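Local coordinates for transcriptional regulator, TetR family (Vibrio parahaemolyticus, PDB 3HE0), which probably binds operator DNA through an N-terminal helix-turn-helix domain and regulates transcription, as TetR-family proteins do, at residues 133-138 / 150-155; 86-91 / 158-163; 64-69 / 104-109; 21-26 / 34-39. All coordinates share one frame; numbering follows the deposited sequence.

Interaction 1: 133-138 / 150-155; sequences QVDRLF and LDNEVL
N152 reaches across to helix 132-143 with its amide and gives one N-H to the carboxylate of D135. The N152 ND2 to D135 OD1 bond is 2.9 Å long and close to straight, at 165°. D135 OD1 takes it on its anti side, and the amide and carboxylate planes are nearly coplanar, 25° apart. With CG anti to its carbonyl carbon, N152 also sets OD1 3.4 Å from F138 CB. Both ends of this buried amide have further partners: K142 NZ donates to N152 OD1, and N152 ND2 also bonds N139 OD1, which together should fix the rotation of the group.

One turn further on, L155 covers a face of the F138 ring. L155 CB stands 3.9 Å from the ring centroid and only 10° off the normal, a CH-pi contact, while L155 CD1 runs back toward F138 CB. I193 of helix 179-193 touches both side chains.

Just before N152, D151 is the N-cap of helix 152-158, D151 OD2 accepting from E153 N at 2.6 Å. A capped helix start, pinned by a buried asparagine, thus joins consecutive helices of the all-helical, TetR-type C-terminal domain.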
loop_
_atom_site.group_PDB
_atom_site.type_symbol
_atom_site.label_atom_id
_atom_site.label_comp_id
_atom_site.label_asym_id
_atom_site.label_seq_id
_atom_site.Cartn_x
_atom_site.Cartn_y
_atom_site.Cartn_z
ATOM N N GLN A 133 -15.993 12.554 7.800
ATOM C CA GLN A 133 -17.091 12.007 7.003
ATOM C C GLN A 133 -16.951 10.497 6.748
ATOM O O GLN A 133 -17.956 9.822 6.581
ATOM C CB GLN A 133 -17.294 12.786 5.697
ATOM C CG GLN A 133 -17.944 14.167 5.892
ATOM C CD GLN A 133 -18.371 14.779 4.571
ATOM O OE1 GLN A 133 -17.555 14.951 3.661
ATOM N NE2 GLN A 133 -19.655 15.099 4.449
ATOM N N VAL A 134 -15.742 9.940 6.780
ATOM C CA VAL A 134 -15.611 8.465 6.605
ATOM C C VAL A 134 -16.163 7.790 7.864
ATOM O O VAL A 134 -16.915 6.806 7.810
ATOM C CB VAL A 134 -14.149 8.020 6.359
ATOM C CG1 VAL A 134 -14.041 6.490 6.254
ATOM C CG2 VAL A 134 -13.616 8.679 5.104
ATOM N N ASP A 135 -15.813 8.350 9.014
ATOM C CA ASP A 135 -16.325 7.813 10.268
ATOM C C ASP A 135 -17.818 7.931 10.365
ATOM O O ASP A 135 -18.476 7.026 10.886
ATOM C CB ASP A 135 -15.679 8.497 11.452
ATOM C CG ASP A 135 -14.291 7.990 11.700
ATOM O OD1 ASP A 135 -14.059 6.741 11.741
ATOM O OD2 ASP A 135 -13.426 8.860 11.848
ATOM N N ARG A 136 -18.359 9.033 9.866
ATOM C CA ARG A 136 -19.799 9.256 9.976
ATOM C C ARG A 136 -20.556 8.246 9.122
ATOM O O ARG A 136 -21.557 7.668 9.584
ATOM C CB ARG A 136 -20.183 10.682 9.601
ATOM C CG ARG A 136 -21.487 11.119 10.239
ATOM C CD ARG A 136 -21.861 12.506 9.753
ATOM N NE ARG A 136 -22.790 13.223 10.636
ATOM C CZ ARG A 136 -22.473 13.783 11.814
ATOM N NH1 ARG A 136 -23.412 14.430 12.519
ATOM N NH2 ARG A 136 -21.230 13.695 12.304
ATOM N N LEU A 137 -20.048 7.991 7.910
ATOM C CA LEU A 137 -20.553 6.903 7.071
ATOM C C LEU A 137 -20.594 5.567 7.841
ATOM O O LEU A 137 -21.637 4.915 7.942
ATOM C CB LEU A 137 -19.699 6.749 5.802
ATOM C CG LEU A 137 -19.999 5.512 4.949
ATOM C CD1 LEU A 137 -21.349 5.596 4.228
ATOM C CD2 LEU A 137 -18.935 5.273 3.936
ATOM N N PHE A 138 -19.455 5.148 8.363
ATOM C CA PHE A 138 -19.376 3.816 8.993
ATOM C C PHE A 138 -20.232 3.788 10.292
ATOM O O PHE A 138 -20.955 2.811 10.555
ATOM C CB PHE A 138 -17.926 3.440 9.291
ATOM C CG PHE A 138 -17.090 3.108 8.069
ATOM C CD1 PHE A 138 -17.577 2.293 7.041
ATOM C CD2 PHE A 138 -15.795 3.593 7.951
ATOM C CE1 PHE A 138 -16.797 2.007 5.924
ATOM C CE2 PHE A 138 -14.997 3.277 6.829
ATOM C CZ PHE A 138 -15.500 2.494 5.830
ATOM N N LEU A 150 -17.888 -3.705 13.179
ATOM C CA LEU A 150 -16.451 -3.821 13.355
ATOM C C LEU A 150 -15.954 -2.420 13.564
ATOM O O LEU A 150 -16.623 -1.467 13.159
ATOM C CB LEU A 150 -15.819 -4.486 12.110
ATOM C CG LEU A 150 -16.295 -5.919 11.799
ATOM C CD1 LEU A 150 -15.674 -6.458 10.497
ATOM C CD2 LEU A 150 -16.008 -6.908 12.958
ATOM N N ASP A 151 -14.800 -2.270 14.190
ATOM C CA ASP A 151 -14.191 -0.941 14.307
ATOM C C ASP A 151 -14.084 -0.304 12.930
ATOM O O ASP A 151 -13.832 -1.016 11.927
ATOM C CB ASP A 151 -12.777 -1.044 14.905
ATOM C CG ASP A 151 -12.126 0.343 15.151
ATOM O OD1 ASP A 151 -12.277 0.873 16.277
ATOM O OD2 ASP A 151 -11.493 0.918 14.218
ATOM N N ASN A 152 -14.226 1.024 12.889
ATOM C CA ASN A 152 -14.119 1.774 11.640
ATOM C C ASN A 152 -12.771 1.572 10.934
ATOM O O ASN A 152 -12.698 1.641 9.719
ATOM C CB ASN A 152 -14.372 3.279 11.869
ATOM C CG ASN A 152 -15.813 3.590 12.261
ATOM O OD1 ASN A 152 -16.649 2.704 12.360
ATOM N ND2 ASN A 152 -16.104 4.868 12.481
ATOM N N GLU A 153 -11.717 1.302 11.692
ATOM C CA GLU A 153 -10.408 0.985 11.113
ATOM C C GLU A 153 -10.426 -0.322 10.320
ATOM O O GLU A 153 -9.747 -0.434 9.281
ATOM C CB GLU A 153 -9.326 0.899 12.204
ATOM C CG GLU A 153 -8.848 2.273 12.712
ATOM C CD GLU A 153 -8.162 3.110 11.619
ATOM O OE1 GLU A 153 -7.481 2.514 10.743
ATOM O OE2 GLU A 153 -8.306 4.369 11.630
ATOM N N VAL A 154 -11.207 -1.294 10.806
ATOM C CA VAL A 154 -11.336 -2.591 10.130
ATOM C C VAL A 154 -12.241 -2.410 8.897
ATOM O O VAL A 154 -11.911 -2.828 7.796
ATOM C CB VAL A 154 -11.872 -3.649 11.085
ATOM C CG1 VAL A 154 -12.139 -5.008 10.365
ATOM C CG2 VAL A 154 -10.909 -3.829 12.258
ATOM N N LEU A 155 -13.371 -1.735 9.069
ATOM C CA LEU A 155 -14.254 -1.468 7.948
ATOM C C LEU A 155 -13.481 -0.728 6.834
ATOM O O LEU A 155 -13.589 -1.060 5.653
ATOM C CB LEU A 155 -15.468 -0.661 8.414
ATOM C CG LEU A 155 -16.408 -1.376 9.397
ATOM C CD1 LEU A 155 -17.523 -0.410 9.844
ATOM C CD2 LEU A 155 -16.975 -2.676 8.791
#

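Interaction 2: 86-91 / 158-163; sequences ERYRTM and LSFEAS. Unlike the reference sequence in segment 86-91: R87 (reference Cys).
F160, Y88 and M91 carry most of this buried contact between helix 84-97 and the start of helix 160-171. The F160 and Y88 rings are near parallel, their planes 24° apart, but they are slid so far that they barely overlap; the centroids are 4.9 Å apart. The rings meet through two atoms of each, with F160 CZ 3.5 Å from Y88 CD1 and F160 CE1 equally close to Y88 CE1. The two side chains run past each other in opposite directions, Y88 reaching out with CG anti to its backbone N (chi1 177°).

This aromatic pair belongs to the helical core of the C-terminal domain, which in TetR-family regulators generally serves ligand binding and dimerisation. A glycerol, probably from the crystallisation liquor, lies about 4 Å from the F160 side chain.

M91, a selenomethionine, approaches F160 obliquely. Its CB is 3.9 Å from F160 CE1, and its SE sits 5.1 Å from the ring centroid, 48° off the normal, in a Met-aromatic contact. At the far end of Y88, S159 CB lies in the ring plane at its edge, 3.4 Å from Y88 OH. Neither hydroxyl depends on the other: Y88 OH is hydrogen-bonded to S189 OG, and S159 OG to L155 O. W190 meets Y88 edge-to-face, and V134 of helix 132-143 packs on F160.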
loop_
_atom_site.group_PDB
_atom_site.type_symbol
_atom_site.label_atom_id
_atom_site.label_comp_id
_atom_site.label_asym_id
_atom_site.label_seq_id
_atom_site.Cartn_x
_atom_site.Cartn_y
_atom_site.Cartn_z
ATOM N N GLU A 86 -24.357 5.839 -1.638
ATOM C CA GLU A 86 -23.925 6.844 -2.578
ATOM C C GLU A 86 -22.763 7.601 -2.010
ATOM O O GLU A 86 -21.835 7.961 -2.738
ATOM C CB GLU A 86 -25.083 7.807 -2.912
ATOM C CG GLU A 86 -24.696 8.925 -3.877
ATOM C CD GLU A 86 -23.879 8.409 -5.096
ATOM O OE1 GLU A 86 -24.207 7.334 -5.680
ATOM O OE2 GLU A 86 -22.878 9.082 -5.451
ATOM N N ARG A 87 -22.820 7.894 -0.714
ATOM C CA ARG A 87 -21.637 8.451 -0.059
ATOM C C ARG A 87 -20.456 7.474 -0.211
ATOM O O ARG A 87 -19.347 7.884 -0.510
ATOM C CB ARG A 87 -21.896 8.733 1.420
ATOM C CG ARG A 87 -22.842 9.885 1.665
ATOM C CD ARG A 87 -22.934 10.193 3.132
ATOM N NE ARG A 87 -24.107 9.568 3.708
ATOM C CZ ARG A 87 -24.251 9.248 4.994
ATOM N NH1 ARG A 87 -25.379 8.689 5.397
ATOM N NH2 ARG A 87 -23.290 9.462 5.880
ATOM N N TYR A 88 -20.717 6.193 -0.015
ATOM C CA TYR A 88 -19.672 5.180 -0.158
ATOM C C TYR A 88 -19.083 5.220 -1.573
ATOM O O TYR A 88 -17.866 5.309 -1.744
ATOM C CB TYR A 88 -20.207 3.791 0.188
ATOM C CG TYR A 88 -19.179 2.703 -0.006
ATOM C CD1 TYR A 88 -18.247 2.422 0.974
ATOM C CD2 TYR A 88 -19.112 1.983 -1.183
ATOM C CE1 TYR A 88 -17.274 1.427 0.779
ATOM C CE2 TYR A 88 -18.149 0.973 -1.374
ATOM C CZ TYR A 88 -17.243 0.714 -0.392
ATOM O OH TYR A 88 -16.295 -0.261 -0.574
ATOM N N ARG A 89 -19.960 5.211 -2.582
ATOM C CA ARG A 89 -19.519 5.194 -3.971
ATOM C C ARG A 89 -18.711 6.430 -4.304
ATOM O O ARG A 89 -17.717 6.344 -5.038
ATOM C CB ARG A 89 -20.716 5.077 -4.937
ATOM C CG ARG A 89 -20.332 4.995 -6.436
ATOM C CD ARG A 89 -21.541 4.850 -7.389
ATOM N NE ARG A 89 -22.057 3.492 -7.339
ATOM C CZ ARG A 89 -23.089 3.085 -6.599
ATOM N NH1 ARG A 89 -23.454 1.808 -6.637
ATOM N NH2 ARG A 89 -23.768 3.943 -5.824
ATOM N N THR A 90 -19.137 7.589 -3.808
ATOM C CA THR A 90 -18.442 8.818 -4.122
ATOM C C THR A 90 -16.991 8.755 -3.632
ATOM O O THR A 90 -16.054 8.994 -4.389
ATOM C CB THR A 90 -19.160 10.066 -3.512
ATOM O OG1 THR A 90 -20.519 10.093 -3.952
ATOM C CG2 THR A 90 -18.498 11.362 -3.936
HETATM N N MSE A 91 -16.820 8.432 -2.358
HETATM C CA MSE A 91 -15.503 8.381 -1.751
HETATM C C MSE A 91 -14.660 7.298 -2.413
HETATM O O MSE A 91 -13.473 7.499 -2.648
HETATM C CB MSE A 91 -15.611 8.111 -0.249
HETATM C CG MSE A 91 -16.172 9.289 0.513
HETATM SE SE MSE A 91 -16.451 8.852 2.387
HETATM C CE MSE A 91 -17.051 10.607 2.996
ATOM N N LEU A 158 -11.118 -3.048 4.973
ATOM C CA LEU A 158 -11.797 -4.042 4.147
ATOM C C LEU A 158 -12.373 -3.490 2.848
ATOM O O LEU A 158 -12.678 -4.264 1.933
ATOM C CB LEU A 158 -12.937 -4.661 4.938
ATOM C CG LEU A 158 -12.551 -5.609 6.063
ATOM C CD1 LEU A 158 -13.749 -5.639 7.031
ATOM C CD2 LEU A 158 -12.081 -6.998 5.551
ATOM N N SER A 159 -12.489 -2.163 2.755
ATOM C CA SER A 159 -13.227 -1.530 1.689
ATOM C C SER A 159 -12.356 -0.449 0.996
ATOM O O SER A 159 -11.602 -0.757 0.056
ATOM C CB SER A 159 -14.551 -0.980 2.235
ATOM O OG SER A 159 -14.354 -0.008 3.242
ATOM N N PHE A 160 -12.390 0.776 1.500
ATOM C CA PHE A 160 -11.589 1.850 0.932
ATOM C C PHE A 160 -10.111 1.523 0.784
ATOM O O PHE A 160 -9.571 1.640 -0.314
ATOM C CB PHE A 160 -11.746 3.130 1.760
ATOM C CG PHE A 160 -13.147 3.673 1.775
ATOM C CD1 PHE A 160 -13.901 3.750 0.601
ATOM C CD2 PHE A 160 -13.728 4.105 2.947
ATOM C CE1 PHE A 160 -15.200 4.280 0.601
ATOM C CE2 PHE A 160 -15.046 4.640 2.944
ATOM C CZ PHE A 160 -15.770 4.712 1.771
ATOM N N GLU A 161 -9.457 1.146 1.886
ATOM C CA GLU A 161 -7.978 1.044 1.926
ATOM C C GLU A 161 -7.515 -0.055 1.008
ATOM O O GLU A 161 -6.394 -0.003 0.455
ATOM C CB GLU A 161 -7.406 0.824 3.350
ATOM C CG GLU A 161 -7.297 2.146 4.177
ATOM C CD GLU A 161 -7.340 1.933 5.693
ATOM O OE1 GLU A 161 -6.495 1.216 6.230
ATOM O OE2 GLU A 161 -8.221 2.485 6.371
ATOM N N ALA A 162 -8.380 -1.023 0.805
ATOM C CA ALA A 162 -7.999 -2.145 -0.032
ATOM C C ALA A 162 -8.019 -1.694 -1.483
ATOM O O ALA A 162 -7.092 -2.004 -2.231
ATOM C CB ALA A 162 -8.895 -3.376 0.220
ATOM N N SER A 163 -9.047 -0.960 -1.883
ATOM C CA SER A 163 -9.172 -0.460 -3.281
ATOM C C SER A 163 -8.160 0.681 -3.705
ATOM O O SER A 163 -8.047 1.027 -4.873
ATOM C CB SER A 163 -10.521 0.153 -3.417
ATOM O OG SER A 163 -10.464 1.361 -2.705
#

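Interaction 3: 64-69 / 104-109; sequences LNVAKR and NAISNR. With SO4 (sulfate ion), chain D.
The long helix 55-74, which leads out of the DNA-binding domain of this TetR-type regulator, is met here by the short helix 102-107 in a small apolar contact. V66 is its centre and divides its two methyls between successive residues. CG2, anti to the carbonyl carbon of V66, goes to I106, where V66 CG2 lies 3.8 Å from I106 CG2 and 3.9 Å from I106 CD1. The isoleucine therefore touches it with both the branch methyl and the chain end. V66 CG1, anti to the backbone N (chi1 163°), turns to S107 instead and comes within 4.1 Å of S107 CB. The hydroxyl of S107 is engaged within its own helix, bonded to L103 O.

Past the helix end, R109 holds a sulfate ion, probably from the crystallisation liquor. R109 NE donates to sulfate O3 over 2.9 Å, almost straight at 169° and at the edge of the guanidinium. R109 of the second subunit also binds this anion, placing it between the two chains.

V66 and I106 both touch E21 of helix 13-27, and I106 also packs on A25. Three helices thus converge here, while L64 and A67 on helix 55-74 pack against helix 117-129.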
loop_
_atom_site.group_PDB
_atom_site.type_symbol
_atom_site.label_atom_id
_atom_site.label_comp_id
_atom_site.label_asym_id
_atom_site.label_seq_id
_atom_site.Cartn_x
_atom_site.Cartn_y
_atom_site.Cartn_z
ATOM N N LEU A 64 1.662 15.865 7.526
ATOM C CA LEU A 64 0.343 16.306 7.997
ATOM C C LEU A 64 -0.389 16.988 6.880
ATOM O O LEU A 64 -1.620 16.838 6.760
ATOM C CB LEU A 64 0.426 17.239 9.214
ATOM C CG LEU A 64 0.940 16.551 10.488
ATOM C CD1 LEU A 64 1.143 17.530 11.649
ATOM C CD2 LEU A 64 0.024 15.359 10.864
ATOM N N ASN A 65 0.351 17.741 6.058
ATOM C CA ASN A 65 -0.276 18.473 4.978
ATOM C C ASN A 65 -0.799 17.499 3.880
ATOM O O ASN A 65 -1.924 17.686 3.353
ATOM C CB ASN A 65 0.700 19.517 4.374
ATOM C CG ASN A 65 0.106 20.247 3.171
ATOM O OD1 ASN A 65 -0.843 21.003 3.311
ATOM N ND2 ASN A 65 0.666 20.036 2.004
ATOM N N VAL A 66 0.010 16.482 3.555
ATOM C CA VAL A 66 -0.420 15.432 2.602
ATOM C C VAL A 66 -1.693 14.676 3.101
ATOM O O VAL A 66 -2.688 14.542 2.393
ATOM C CB VAL A 66 0.721 14.452 2.320
ATOM C CG1 VAL A 66 0.169 13.149 1.681
ATOM C CG2 VAL A 66 1.784 15.127 1.422
ATOM N N ALA A 67 -1.683 14.277 4.351
ATOM C CA ALA A 67 -2.874 13.675 4.975
ATOM C C ALA A 67 -4.108 14.602 4.860
ATOM O O ALA A 67 -5.234 14.158 4.582
ATOM C CB ALA A 67 -2.591 13.321 6.440
ATOM N N LYS A 68 -3.906 15.896 5.026
ATOM C CA LYS A 68 -5.060 16.801 4.998
ATOM C C LYS A 68 -5.632 16.879 3.590
ATOM O O LYS A 68 -6.846 16.927 3.382
ATOM C CB LYS A 68 -4.667 18.188 5.519
ATOM C CG LYS A 68 -5.806 19.263 5.482
ATOM C CD LYS A 68 -7.190 18.713 5.986
ATOM C CE LYS A 68 -7.907 19.667 6.975
ATOM N NZ LYS A 68 -8.004 21.095 6.463
ATOM N N ARG A 69 -4.753 16.892 2.605
ATOM C CA ARG A 69 -5.191 16.991 1.232
ATOM C C ARG A 69 -5.906 15.709 0.787
ATOM O O ARG A 69 -6.959 15.764 0.156
ATOM C CB ARG A 69 -3.988 17.292 0.340
ATOM C CG ARG A 69 -3.364 18.685 0.613
ATOM C CD ARG A 69 -3.012 19.340 -0.649
ATOM N NE ARG A 69 -1.701 18.933 -1.115
ATOM C CZ ARG A 69 -1.380 18.645 -2.374
ATOM N NH1 ARG A 69 -0.126 18.323 -2.642
ATOM N NH2 ARG A 69 -2.286 18.634 -3.357
ATOM N N ASN A 104 -0.596 10.307 -3.377
ATOM C CA ASN A 104 -0.331 8.884 -3.267
ATOM C C ASN A 104 1.163 8.607 -3.219
ATOM O O ASN A 104 1.634 7.821 -2.380
ATOM C CB ASN A 104 -0.956 8.128 -4.435
ATOM C CG ASN A 104 -2.391 7.778 -4.192
ATOM O OD1 ASN A 104 -3.093 8.457 -3.435
ATOM N ND2 ASN A 104 -2.846 6.712 -4.821
ATOM N N ALA A 105 1.899 9.260 -4.118
ATOM C CA ALA A 105 3.332 9.027 -4.232
ATOM C C ALA A 105 4.047 9.260 -2.871
ATOM O O ALA A 105 4.842 8.429 -2.398
ATOM C CB ALA A 105 3.917 9.922 -5.337
ATOM N N ILE A 106 3.705 10.370 -2.230
ATOM C CA ILE A 106 4.357 10.790 -0.999
ATOM C C ILE A 106 3.988 9.899 0.178
ATOM O O ILE A 106 4.856 9.499 0.969
ATOM C CB ILE A 106 3.984 12.247 -0.656
ATOM C CG1 ILE A 106 4.567 13.191 -1.707
ATOM C CG2 ILE A 106 4.507 12.638 0.727
ATOM C CD1 ILE A 106 3.822 14.507 -1.793
ATOM N N SER A 107 2.698 9.606 0.299
ATOM C CA SER A 107 2.212 8.900 1.459
ATOM C C SER A 107 2.544 7.416 1.374
ATOM O O SER A 107 2.547 6.749 2.395
ATOM C CB SER A 107 0.717 9.116 1.647
ATOM O OG SER A 107 -0.001 8.513 0.600
ATOM N N ASN A 108 2.845 6.900 0.176
ATOM C CA ASN A 108 3.349 5.524 0.053
ATOM C C ASN A 108 4.751 5.317 0.631
ATOM O O ASN A 108 5.305 4.245 0.511
ATOM C CB ASN A 108 3.338 5.050 -1.407
ATOM C CG ASN A 108 2.031 4.359 -1.797
ATOM O OD1 ASN A 108 0.949 4.785 -1.388
ATOM N ND2 ASN A 108 2.133 3.284 -2.596
ATOM N N ARG A 109 5.317 6.335 1.265
ATOM C CA ARG A 109 6.627 6.223 1.887
ATOM C C ARG A 109 6.492 6.452 3.401
ATOM O O ARG A 109 6.751 5.540 4.197
ATOM C CB ARG A 109 7.581 7.239 1.243
ATOM C CG ARG A 109 7.277 7.494 -0.243
ATOM C CD ARG A 109 8.097 8.619 -0.820
ATOM N NE ARG A 109 9.486 8.226 -1.075
ATOM C CZ ARG A 109 10.023 7.981 -2.276
ATOM N NH1 ARG A 109 11.305 7.633 -2.360
ATOM N NH2 ARG A 109 9.311 8.074 -3.397
HETATM S S SO4 D . 12.557 7.822 1.550
HETATM O O1 SO4 D . 12.590 8.298 2.928
HETATM O O2 SO4 D . 13.209 8.813 0.700
HETATM O O3 SO4 D . 11.160 7.596 1.160
HETATM O O4 SO4 D . 13.337 6.592 1.443
#

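Interaction 4: 21-26 / 34-39; sequences EQLIAE and MQKLAN
K36 is the first residue of segment 34-39 to meet helix 13-27, and it does so with the aliphatic part of its side chain. Bent at chi2 (-113°), the lysine brings its CD to 3.8 Å from L23 CD2, the two side chains crossing at a slant. K36 NZ continues past the same methyl and reaches a water, to which it gives a weak bond of 3.1 Å. The water also lies 2.9 Å from E26 OE1, to which it can donate, and so bridges the two helices where the direct E26 OE1 to K36 NZ separation is 4.7 Å. E26 is steadied from its own helix, since Q22 NE2 donates to E26 OE2 in a nearly straight bond (173°).

Next comes L37, which meets L23 largely through its backbone. L23 CD1 lies 3.8 Å from L37 N, and the closest side-chain approach is 4.4 Å, from L23 CD1 to L37 CB. L23 thus straddles the two residues, CD2 on K36 and CD1 mainly on the L37 backbone.

Helix 34-41 is the first helix of the predicted helix-turn-helix. Its partner in that motif, helix 45-49, packs on M34, L37 and A38, while L37 also touches I16, A19 and A20 of helix 13-27 and L58 of helix 55-74.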
loop_
_atom_site.group_PDB
_atom_site.type_symbol
_atom_site.label_atom_id
_atom_site.label_comp_id
_atom_site.label_asym_id
_atom_site.label_seq_id
_atom_site.Cartn_x
_atom_site.Cartn_y
_atom_site.Cartn_z
ATOM N N GLU A 21 6.884 18.935 -1.045
ATOM C CA GLU A 21 6.084 17.773 -1.467
ATOM C C GLU A 21 6.433 17.305 -2.869
ATOM O O GLU A 21 6.544 16.108 -3.107
ATOM C CB GLU A 21 4.580 18.071 -1.326
ATOM C CG GLU A 21 4.203 18.054 0.126
ATOM C CD GLU A 21 2.880 18.712 0.431
ATOM O OE1 GLU A 21 2.150 19.058 -0.517
ATOM O OE2 GLU A 21 2.581 18.878 1.629
ATOM N N GLN A 22 6.655 18.242 -3.786
ATOM C CA GLN A 22 7.078 17.876 -5.145
ATOM C C GLN A 22 8.408 17.109 -5.122
ATOM O O GLN A 22 8.540 16.054 -5.771
ATOM C CB GLN A 22 7.168 19.113 -6.053
ATOM C CG GLN A 22 7.539 18.785 -7.477
ATOM C CD GLN A 22 6.504 17.935 -8.175
ATOM O OE1 GLN A 22 5.294 18.084 -7.948
ATOM N NE2 GLN A 22 6.968 17.021 -9.014
ATOM N N LEU A 23 9.378 17.630 -4.370
ATOM C CA LEU A 23 10.706 17.009 -4.273
ATOM C C LEU A 23 10.631 15.631 -3.598
ATOM O O LEU A 23 11.294 14.681 -4.036
ATOM C CB LEU A 23 11.696 17.923 -3.526
ATOM C CG LEU A 23 12.230 19.174 -4.247
ATOM C CD1 LEU A 23 13.297 19.908 -3.420
ATOM C CD2 LEU A 23 12.791 18.870 -5.632
ATOM N N ILE A 24 9.808 15.524 -2.554
ATOM C CA ILE A 24 9.610 14.250 -1.864
ATOM C C ILE A 24 8.877 13.252 -2.771
ATOM O O ILE A 24 9.274 12.083 -2.863
ATOM C CB ILE A 24 8.846 14.442 -0.537
ATOM C CG1 ILE A 24 9.719 15.213 0.460
ATOM C CG2 ILE A 24 8.422 13.095 0.072
ATOM C CD1 ILE A 24 8.936 15.842 1.580
ATOM N N ALA A 25 7.816 13.697 -3.449
ATOM C CA ALA A 25 7.158 12.821 -4.424
ATOM C C ALA A 25 8.214 12.325 -5.381
ATOM O O ALA A 25 8.301 11.132 -5.621
ATOM C CB ALA A 25 6.021 13.527 -5.183
ATOM N N GLU A 26 9.050 13.229 -5.877
ATOM C CA GLU A 26 10.041 12.869 -6.894
ATOM C C GLU A 26 11.055 11.884 -6.381
ATOM O O GLU A 26 11.230 10.812 -6.957
ATOM C CB GLU A 26 10.818 14.090 -7.380
ATOM C CG GLU A 26 10.128 14.852 -8.466
ATOM C CD GLU A 26 10.749 16.200 -8.738
ATOM O OE1 GLU A 26 11.889 16.476 -8.300
ATOM O OE2 GLU A 26 10.066 16.999 -9.397
HETATM N N MSE A 34 17.660 21.209 1.961
HETATM C CA MSE A 34 17.099 22.522 2.242
HETATM C C MSE A 34 17.441 23.523 1.127
HETATM O O MSE A 34 16.666 24.445 0.839
HETATM C CB MSE A 34 17.567 23.026 3.602
HETATM C CG MSE A 34 17.047 22.205 4.790
HETATM SE SE MSE A 34 15.094 22.043 4.941
HETATM C CE MSE A 34 14.694 23.103 6.537
ATOM N N GLN A 35 18.582 23.315 0.476
ATOM C CA GLN A 35 19.041 24.215 -0.591
ATOM C C GLN A 35 18.200 24.099 -1.863
ATOM O O GLN A 35 17.748 25.105 -2.419
ATOM C CB GLN A 35 20.517 23.951 -0.921
ATOM C CG GLN A 35 21.209 25.103 -1.649
ATOM C CD GLN A 35 21.280 26.370 -0.809
ATOM O OE1 GLN A 35 20.650 27.369 -1.145
ATOM N NE2 GLN A 35 22.034 26.333 0.294
ATOM N N LYS A 36 17.998 22.873 -2.329
ATOM C CA LYS A 36 17.202 22.651 -3.541
ATOM C C LYS A 36 15.764 23.058 -3.247
ATOM O O LYS A 36 15.086 23.595 -4.120
ATOM C CB LYS A 36 17.274 21.194 -4.017
ATOM C CG LYS A 36 17.449 21.023 -5.559
ATOM C CD LYS A 36 16.244 20.389 -6.279
ATOM C CE LYS A 36 16.563 20.119 -7.778
ATOM N NZ LYS A 36 15.442 19.508 -8.587
ATOM N N LEU A 37 15.322 22.824 -2.009
ATOM C CA LEU A 37 13.989 23.225 -1.589
ATOM C C LEU A 37 13.859 24.710 -1.818
ATOM O O LEU A 37 12.919 25.155 -2.459
ATOM C CB LEU A 37 13.721 22.862 -0.122
ATOM C CG LEU A 37 12.339 23.239 0.434
ATOM C CD1 LEU A 37 11.203 22.533 -0.300
ATOM C CD2 LEU A 37 12.269 22.916 1.886
ATOM N N ALA A 38 14.825 25.473 -1.323
ATOM C CA ALA A 38 14.744 26.923 -1.408
ATOM C C ALA A 38 14.772 27.353 -2.873
ATOM O O ALA A 38 14.000 28.233 -3.279
ATOM C CB ALA A 38 15.862 27.589 -0.596
ATOM N N ASN A 39 15.642 26.702 -3.651
ATOM C CA ASN A 39 15.727 26.902 -5.105
ATOM C C ASN A 39 14.386 26.622 -5.805
ATOM O O ASN A 39 13.902 27.448 -6.574
ATOM C CB ASN A 39 16.821 26.009 -5.737
ATOM C CG ASN A 39 18.246 26.430 -5.349
ATOM O OD1 ASN A 39 18.481 27.536 -4.887
ATOM N ND2 ASN A 39 19.198 25.531 -5.544
HETATM O O HOH W 1 12.463 19.129 -9.297
#

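Along the chain, interaction 4 comes first, within the N-terminal, predicted DNA-binding domain. Interactions 2 and 3 then interleave, and both segments of interaction 1 fall between those of interaction 2. Interaction 3 ties helix 55-74 to helix 102-107; its centre is about 15 Å from that of interaction 4, and the two touch through E21, which forms a salt bridge with R69. Interactions 1 and 2 share the C-terminal domain, with centres about 11 Å apart, and meet where F138 packs on F160 and Q133 on M91; both also border the second subunit. Interactions 1 and 4 lie on opposite sides of the chain's centre, their centres about 35 Å apart, with interaction 3 between them.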